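Local coordinates for protein putative fimbrium anchoring subunit Fim4B (Bacteroides ovatus, PDB 5CAG) that probably anchors a fimbrium to the outer membrane, as a putative lipoprotein subunit of the FimB/Mfa2 family, at residues R38-P43 against K50-L55; W112-L117 against F201-K206; F149-K154 against D281-D286. All coordinates share one frame; numbering follows the deposited sequence.

Contact 1: R38-P43 against K50-L55. With SO4 (sulfate ion), chain C.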
# COMPACT_ATOMS: atom_id res chain seq x y z
N ARG A 38 -7.37 -6.63 -11.94
CA ARG A 38 -7.43 -8.08 -11.86
C ARG A 38 -8.55 -8.43 -10.90
O ARG A 38 -8.69 -7.75 -9.87
CB ARG A 38 -6.11 -8.72 -11.42
CG ARG A 38 -6.03 -10.21 -11.77
CD ARG A 38 -5.30 -10.94 -10.69
NE ARG A 38 -4.82 -12.27 -11.08
CZ ARG A 38 -3.78 -12.88 -10.50
NH1 ARG A 38 -3.11 -12.27 -9.53
NH2 ARG A 38 -3.40 -14.08 -10.90
N VAL A 39 -9.39 -9.42 -11.26
CA VAL A 39 -10.54 -9.83 -10.47
C VAL A 39 -10.39 -11.30 -10.12
O VAL A 39 -10.21 -12.14 -11.02
CB VAL A 39 -11.89 -9.56 -11.19
CG1 VAL A 39 -13.06 -9.91 -10.29
CG2 VAL A 39 -12.00 -8.12 -11.69
N ILE A 40 -10.42 -11.64 -8.83
CA ILE A 40 -10.30 -13.05 -8.46
C ILE A 40 -11.48 -13.44 -7.61
O ILE A 40 -11.81 -12.75 -6.65
CB ILE A 40 -8.97 -13.47 -7.78
CG1 ILE A 40 -7.75 -12.92 -8.51
CG2 ILE A 40 -8.88 -14.99 -7.69
CD1 ILE A 40 -6.55 -12.84 -7.63
N PHE A 41 -12.10 -14.56 -7.96
CA PHE A 41 -13.23 -15.14 -7.28
C PHE A 41 -12.79 -16.42 -6.56
O PHE A 41 -12.54 -17.42 -7.23
CB PHE A 41 -14.32 -15.45 -8.31
CG PHE A 41 -15.22 -14.30 -8.66
CD1 PHE A 41 -14.81 -13.33 -9.58
CD2 PHE A 41 -16.49 -14.20 -8.13
CE1 PHE A 41 -15.66 -12.29 -9.93
CE2 PHE A 41 -17.33 -13.14 -8.47
CZ PHE A 41 -16.91 -12.21 -9.39
N TYR A 42 -12.64 -16.40 -5.23
CA TYR A 42 -12.23 -17.59 -4.52
C TYR A 42 -13.48 -18.35 -4.06
O TYR A 42 -14.29 -17.81 -3.30
CB TYR A 42 -11.29 -17.28 -3.34
CG TYR A 42 -10.03 -16.55 -3.72
CD1 TYR A 42 -9.99 -15.16 -3.75
CD2 TYR A 42 -8.86 -17.24 -4.00
CE1 TYR A 42 -8.82 -14.47 -4.09
CE2 TYR A 42 -7.68 -16.56 -4.32
CZ TYR A 42 -7.67 -15.18 -4.37
OH TYR A 42 -6.53 -14.51 -4.71
N PRO A 43 -13.69 -19.59 -4.55
CA PRO A 43 -14.88 -20.33 -4.12
C PRO A 43 -14.75 -20.76 -2.67
O PRO A 43 -13.66 -21.14 -2.23
CB PRO A 43 -14.90 -21.52 -5.08
CG PRO A 43 -13.49 -21.73 -5.41
CD PRO A 43 -12.85 -20.39 -5.46
N LYS A 50 -10.70 -21.21 -8.49
CA LYS A 50 -10.60 -19.76 -8.54
C LYS A 50 -10.76 -19.24 -9.98
O LYS A 50 -10.04 -19.66 -10.89
CB LYS A 50 -9.31 -19.22 -7.87
CG LYS A 50 -7.98 -19.48 -8.55
CD LYS A 50 -7.04 -18.28 -8.34
CE LYS A 50 -5.80 -18.31 -9.20
NZ LYS A 50 -4.85 -17.23 -8.84
N VAL A 51 -11.75 -18.36 -10.17
CA VAL A 51 -12.07 -17.69 -11.43
C VAL A 51 -11.34 -16.37 -11.38
O VAL A 51 -11.58 -15.53 -10.51
CB VAL A 51 -13.59 -17.57 -11.68
CG1 VAL A 51 -13.89 -16.92 -13.03
CG2 VAL A 51 -14.27 -18.93 -11.57
N ASP A 52 -10.37 -16.22 -12.29
CA ASP A 52 -9.43 -15.12 -12.39
C ASP A 52 -9.56 -14.44 -13.74
O ASP A 52 -9.65 -15.14 -14.75
CB ASP A 52 -8.04 -15.75 -12.23
CG ASP A 52 -6.83 -14.85 -12.30
OD1 ASP A 52 -6.76 -14.01 -13.23
OD2 ASP A 52 -5.88 -15.07 -11.53
N LYS A 53 -9.55 -13.10 -13.78
CA LYS A 53 -9.61 -12.36 -15.04
C LYS A 53 -9.04 -10.94 -14.91
O LYS A 53 -9.23 -10.28 -13.90
CB LYS A 53 -11.03 -12.28 -15.62
CG LYS A 53 -11.03 -12.17 -17.15
CD LYS A 53 -12.36 -11.77 -17.77
CE LYS A 53 -12.17 -11.43 -19.23
NZ LYS A 53 -13.45 -11.12 -19.92
N TYR A 54 -8.33 -10.48 -15.96
CA TYR A 54 -7.81 -9.13 -16.09
C TYR A 54 -8.85 -8.39 -16.93
O TYR A 54 -9.34 -8.95 -17.92
CB TYR A 54 -6.41 -9.10 -16.71
CG TYR A 54 -5.32 -9.67 -15.82
CD1 TYR A 54 -5.06 -11.04 -15.80
CD2 TYR A 54 -4.56 -8.85 -15.01
CE1 TYR A 54 -4.07 -11.57 -14.97
CE2 TYR A 54 -3.55 -9.37 -14.19
CZ TYR A 54 -3.32 -10.74 -14.17
OH TYR A 54 -2.34 -11.26 -13.37
N LEU A 55 -9.24 -7.19 -16.47
CA LEU A 55 -10.31 -6.38 -17.06
C LEU A 55 -9.89 -4.97 -17.37
O LEU A 55 -8.92 -4.46 -16.79
CB LEU A 55 -11.47 -6.30 -16.07
CG LEU A 55 -12.49 -7.41 -16.09
CD1 LEU A 55 -13.64 -7.04 -15.20
CD2 LEU A 55 -13.01 -7.68 -17.50
S SO4 C . -14.33 -15.30 -19.78
O1 SO4 C . -14.27 -16.60 -20.45
O2 SO4 C . -13.27 -14.44 -20.32
O3 SO4 C . -15.62 -14.66 -20.04
O4 SO4 C . -14.15 -15.49 -18.33
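Strands 36-43 and 51-56 form an antiparallel beta hairpin, and Arg38 is the side chain to follow across it. Its CB comes up against the CD2-CE2 side of the Tyr54 ring, while Arg38 CG lies over the face in a CH-pi contact, 3.6 Å from the centroid of the Tyr54 ring. With CG anti to the backbone N (chi1 -161°) and a bend at chi2, the chain runs alongside the tyrosine, so that CD and NE pass near Tyr54 OH. The guanidinium ends up nearly parallel to the Tyr54 ring, with Tyr54 OH over its centre and Ile40 CD1 over the opposite face. Arg38 NH2 forms a salt bridge to Asp52 OD2 at 2.7 Å, although the hydrogen bond is bent (123°) and weak. Arg38 NE points more directly at Asp52 OD1, but that bond is also weak at 3.4 Å. Arg38 NH1 bonds to Tyr74 OH, while NH2 also forms a salt bridge with Glu86.

The strands themselves are joined by backbone bonds between Val39 and Lys53 and between Phe41 and Val51; Val39 N reaches Lys53 O at 2.8 Å. On the face of Val39 and Phe41, Lys53 extends away to Glu61 O and makes a weak bond to a sulfate.

A long salt bridge from Lys50 NZ to Asp52 OD2 (3.6 Å) closes the network. Lys50 NZ lies 4.0 Å from Arg38 NH2, a closeness presumably tolerated because the carboxylates of Asp52 and Glu86 offset the charge.

Contact 2: W112-L117 against F201-K206; sequences WSPDSL and FFTAFK
The irregular segment 112-117 crosses over strand 197-205 with the touching parts running 52° apart, and the nearest CA atoms, those of Ser113 and Thr203, are 5.5 Å apart. Thr203 makes the polar link. Its OG1 lies between the backbone N and the carbonyl carbon (chi1 60°), which brings the hydroxyl up to the loop, where Thr203 OG1 donates to a lone pair of Pro114 O at 2.7 Å. Thr203 OG1 also lies 3.3 Å from Pro114 CD and touches Ser113 CB. The proline ring slides past it in the reverse direction and sets CG near Ala204 CA.

This is a loop laid on a beta-sheet in the middle of the elongated chain: segment 112-117 leads into strand 118-127, while strand 197-205 pairs with the long strand 134-154, whose Val144 touches both Thr203 and Phe205. The chain belongs to the FimB/Mfa2 family of the fimbrillin superfamily, and its DUF5119 region to a transthyretin-like clan, consistent with this beta-rich build.

Phe205 carries the apolar half. With CG anti to the carbonyl carbon (chi1 -71°), it brings the end of its ring up to Pro114 in a CH-pi contact over one face, Pro114 CB lying 4.1 Å from the centroid of the Phe205 ring. Leu117, whose CG is anti to its backbone N, crosses the phenylalanine obliquely and brings CD2 to 3.8 Å from Phe205 CE1. Ile81 of strand 81-84 packs on Pro114, Leu117 and Phe205 alike, and Ala94 of strand 93-96 touches Leu117 and Phe205.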
# COMPACT_ATOMS: atom_id res chain seq x y z
N TRP A 112 10.80 -0.13 -0.41
CA TRP A 112 10.34 1.04 -1.15
C TRP A 112 8.97 1.49 -0.71
O TRP A 112 8.20 0.65 -0.24
CB TRP A 112 10.30 0.74 -2.65
CG TRP A 112 11.59 0.27 -3.24
CD1 TRP A 112 11.90 -1.00 -3.62
CD2 TRP A 112 12.71 1.08 -3.62
NE1 TRP A 112 13.16 -1.05 -4.16
CE2 TRP A 112 13.67 0.22 -4.19
CE3 TRP A 112 12.99 2.45 -3.52
CZ2 TRP A 112 14.90 0.69 -4.66
CZ3 TRP A 112 14.20 2.92 -4.02
CH2 TRP A 112 15.14 2.05 -4.58
N SER A 113 8.64 2.79 -0.88
CA SER A 113 7.30 3.33 -0.56
C SER A 113 6.32 2.81 -1.59
O SER A 113 6.67 2.69 -2.77
CB SER A 113 7.27 4.86 -0.52
OG SER A 113 8.51 5.46 -0.89
N PRO A 114 5.12 2.37 -1.15
CA PRO A 114 4.17 1.78 -2.09
C PRO A 114 3.54 2.81 -3.01
O PRO A 114 3.19 3.89 -2.54
CB PRO A 114 3.13 1.16 -1.17
CG PRO A 114 3.17 1.96 0.05
CD PRO A 114 4.60 2.32 0.23
N ASP A 115 3.41 2.49 -4.31
CA ASP A 115 2.76 3.40 -5.25
C ASP A 115 1.23 3.19 -5.13
O ASP A 115 0.80 2.52 -4.19
CB ASP A 115 3.29 3.30 -6.69
CG ASP A 115 3.33 1.94 -7.32
OD1 ASP A 115 3.73 0.97 -6.64
OD2 ASP A 115 3.06 1.86 -8.54
N SER A 116 0.40 3.83 -5.98
CA SER A 116 -1.04 3.76 -5.75
C SER A 116 -1.65 2.37 -6.00
O SER A 116 -1.40 1.75 -7.03
CB SER A 116 -1.77 4.83 -6.55
OG SER A 116 -1.31 6.09 -6.10
N LEU A 117 -2.39 1.88 -4.99
CA LEU A 117 -3.12 0.60 -5.02
C LEU A 117 -4.58 0.86 -4.67
O LEU A 117 -4.87 1.64 -3.75
CB LEU A 117 -2.51 -0.45 -4.09
CG LEU A 117 -3.09 -1.85 -4.14
CD1 LEU A 117 -2.71 -2.60 -5.44
CD2 LEU A 117 -2.64 -2.61 -2.98
N PHE A 201 8.59 13.36 1.43
CA PHE A 201 7.29 12.80 1.05
C PHE A 201 7.40 11.31 1.05
O PHE A 201 8.40 10.77 0.55
CB PHE A 201 6.90 13.30 -0.35
CG PHE A 201 6.65 14.78 -0.45
CD1 PHE A 201 7.70 15.69 -0.52
CD2 PHE A 201 5.35 15.28 -0.50
CE1 PHE A 201 7.47 17.07 -0.57
CE2 PHE A 201 5.11 16.67 -0.57
CZ PHE A 201 6.17 17.55 -0.61
N PHE A 202 6.39 10.61 1.58
CA PHE A 202 6.39 9.16 1.60
C PHE A 202 4.96 8.63 1.65
O PHE A 202 4.02 9.42 1.76
CB PHE A 202 7.24 8.61 2.76
CG PHE A 202 6.73 8.89 4.13
CD1 PHE A 202 7.06 10.08 4.79
CD2 PHE A 202 5.92 7.98 4.79
CE1 PHE A 202 6.58 10.35 6.07
CE2 PHE A 202 5.43 8.26 6.07
CZ PHE A 202 5.77 9.44 6.70
N THR A 203 4.80 7.31 1.51
CA THR A 203 3.50 6.65 1.52
C THR A 203 3.55 5.36 2.30
O THR A 203 4.63 4.79 2.46
CB THR A 203 3.04 6.32 0.10
OG1 THR A 203 4.00 5.44 -0.49
CG2 THR A 203 2.83 7.53 -0.76
N ALA A 204 2.39 4.88 2.75
CA ALA A 204 2.23 3.62 3.46
C ALA A 204 0.81 3.11 3.24
O ALA A 204 -0.07 3.89 2.87
CB ALA A 204 2.51 3.82 4.93
N PHE A 205 0.59 1.81 3.44
CA PHE A 205 -0.75 1.25 3.31
C PHE A 205 -1.59 1.68 4.49
O PHE A 205 -1.06 1.96 5.58
CB PHE A 205 -0.70 -0.29 3.22
CG PHE A 205 -0.14 -0.80 1.91
CD1 PHE A 205 -0.82 -0.59 0.71
CD2 PHE A 205 1.08 -1.45 1.87
CE1 PHE A 205 -0.28 -1.04 -0.51
CE2 PHE A 205 1.62 -1.90 0.65
CZ PHE A 205 0.92 -1.70 -0.53
N LYS A 206 -2.93 1.76 4.27
CA LYS A 206 -3.93 2.04 5.32
C LYS A 206 -3.83 0.94 6.38
O LYS A 206 -3.57 -0.22 6.02
CB LYS A 206 -5.35 2.07 4.73
CG LYS A 206 -5.80 3.39 4.14
CD LYS A 206 -7.27 3.33 3.75
CE LYS A 206 -7.73 4.65 3.15
NZ LYS A 206 -8.98 4.51 2.36

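Contact 3: F149-K154 against D281-D286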
# COMPACT_ATOMS: atom_id res chain seq x y z
N PHE A 149 6.25 15.95 5.35
CA PHE A 149 6.65 16.70 6.54
C PHE A 149 7.81 17.61 6.21
O PHE A 149 8.45 17.49 5.16
CB PHE A 149 7.02 15.77 7.71
CG PHE A 149 8.34 15.05 7.54
CD1 PHE A 149 9.53 15.63 7.96
CD2 PHE A 149 8.39 13.80 6.93
CE1 PHE A 149 10.75 14.99 7.76
CE2 PHE A 149 9.61 13.15 6.76
CZ PHE A 149 10.78 13.75 7.17
N ALA A 150 8.09 18.52 7.14
CA ALA A 150 9.23 19.41 7.07
C ALA A 150 9.78 19.60 8.48
O ALA A 150 9.00 19.72 9.43
CB ALA A 150 8.83 20.74 6.44
N VAL A 151 11.10 19.49 8.65
CA VAL A 151 11.67 19.68 9.97
C VAL A 151 12.91 20.56 9.84
O VAL A 151 13.67 20.47 8.87
CB VAL A 151 11.90 18.37 10.74
CG1 VAL A 151 12.89 17.47 10.03
CG2 VAL A 151 12.34 18.63 12.17
N GLU A 152 13.06 21.46 10.79
CA GLU A 152 14.16 22.40 10.84
C GLU A 152 15.43 21.69 11.31
O GLU A 152 15.38 20.95 12.29
CB GLU A 152 13.75 23.51 11.80
CG GLU A 152 14.37 24.85 11.54
CD GLU A 152 13.87 25.85 12.56
OE1 GLU A 152 12.69 26.24 12.47
OE2 GLU A 152 14.64 26.17 13.50
N ALA A 153 16.57 21.89 10.59
CA ALA A 153 17.86 21.28 10.94
C ALA A 153 19.06 22.23 10.68
O ALA A 153 19.25 22.75 9.56
CB ALA A 153 18.04 19.98 10.19
N LYS A 154 19.89 22.42 11.73
CA LYS A 154 21.07 23.28 11.70
C LYS A 154 22.26 22.58 11.03
O LYS A 154 22.45 21.37 11.20
CB LYS A 154 21.45 23.70 13.14
CG LYS A 154 22.46 24.87 13.25
CD LYS A 154 22.77 25.24 14.71
CE LYS A 154 24.06 26.03 14.87
NZ LYS A 154 24.35 26.37 16.30
N ASP A 281 15.61 19.14 21.86
CA ASP A 281 15.77 18.11 20.81
C ASP A 281 16.00 18.68 19.39
O ASP A 281 15.70 18.00 18.41
CB ASP A 281 14.51 17.21 20.78
CG ASP A 281 14.14 16.48 22.07
OD1 ASP A 281 14.76 16.77 23.11
OD2 ASP A 281 13.18 15.68 22.04
N LYS A 282 16.52 19.91 19.27
CA LYS A 282 16.71 20.54 17.95
C LYS A 282 17.70 19.72 17.10
O LYS A 282 18.64 19.17 17.66
CB LYS A 282 17.18 21.99 18.13
CG LYS A 282 16.07 23.02 17.87
CD LYS A 282 16.14 24.30 18.74
CE LYS A 282 17.40 25.17 18.67
NZ LYS A 282 17.41 26.22 19.74
N ILE A 283 17.47 19.59 15.78
CA ILE A 283 18.43 18.80 14.99
C ILE A 283 19.61 19.69 14.61
O ILE A 283 19.44 20.73 13.97
CB ILE A 283 17.80 18.12 13.73
CG1 ILE A 283 16.87 16.98 14.13
CG2 ILE A 283 18.87 17.58 12.80
CD1 ILE A 283 15.78 16.72 13.16
N GLU A 284 20.82 19.26 14.97
CA GLU A 284 22.02 19.98 14.57
C GLU A 284 23.04 19.02 14.04
O GLU A 284 23.43 18.09 14.74
CB GLU A 284 22.61 20.80 15.73
CG GLU A 284 23.93 21.47 15.38
CD GLU A 284 24.44 22.57 16.29
OE1 GLU A 284 23.78 22.88 17.31
OE2 GLU A 284 25.49 23.17 15.94
N VAL A 285 23.51 19.25 12.81
CA VAL A 285 24.58 18.46 12.20
C VAL A 285 25.91 19.11 12.62
O VAL A 285 26.13 20.31 12.37
CB VAL A 285 24.45 18.29 10.67
CG1 VAL A 285 25.63 17.51 10.10
CG2 VAL A 285 23.14 17.60 10.31
N ASP A 286 26.76 18.33 13.29
CA ASP A 286 28.05 18.83 13.76
C ASP A 286 29.06 18.81 12.64
O ASP A 286 29.13 17.83 11.90
CB ASP A 286 28.53 18.00 14.96
CG ASP A 286 27.54 17.97 16.11
OD1 ASP A 286 27.23 19.06 16.67
OD2 ASP A 286 27.06 16.87 16.45
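A short parallel beta pairing joins the part of strand 134-154 around Ala153 and Lys154 to the brief strand 283-284, late in the chain. Two backbone bonds hold it, and both belong to Lys154: its N donates to Ile283 O at 2.8 Å, nearly straight at 167° and in the carbonyl plane, and its O accepts from Val285 N at 2.9 Å. That second N-H is aimed well, but Val285 N stands above the Lys154 carbonyl plane. Along the other edge of strand 134-154, Val151 bonds to Val198 of strand 197-205, and Ala153 to Asn196 just before it.

Side chains sort onto two faces. On the buried one, Ile283 leans on Ala153, with Ile283 CG2 at 3.6 Å from Ala153 CB. The ethyl branch, CG1 being anti to the carbonyl carbon, reaches back along the strand until CD1 meets Val151 CG2. Val151 and Ile283 cross there at about a right angle; Leu277 touches both, and Phe237 packs on Ile283.

On the exposed face, Lys154 and Glu284 lie side by side and point the same way, each extended with CG anti to its backbone N. Their aliphatic parts run together, Lys154 CD lying 4.0 Å from Glu284 CG. At the tips, the salt bridge runs from Lys154 NZ to Glu284 OE2 at 3.4 Å.

Overall arrangement
The three contacts follow the long axis of this elongated beta protein. Contact 2 lies nearest the middle, about 5 Å from the centre of the chain, and its own centre is about 25 Å from that of each of the others. Contacts 1 and 3 sit on opposite sides of the chain's centre, their centres about 49 Å apart. Contacts 2 and 3 touch directly: strands 197-205 and 134-154 are neighbours, and Phe202 CE1 packs 4.0 Å from Phe149 CD2. Contact 1 closes earlier in the chain and touches neither; its nearest atoms are about 9 Å from contact 2. The sulfate, probably from the crystallisation liquor, belongs to contact 1 and marks no known site.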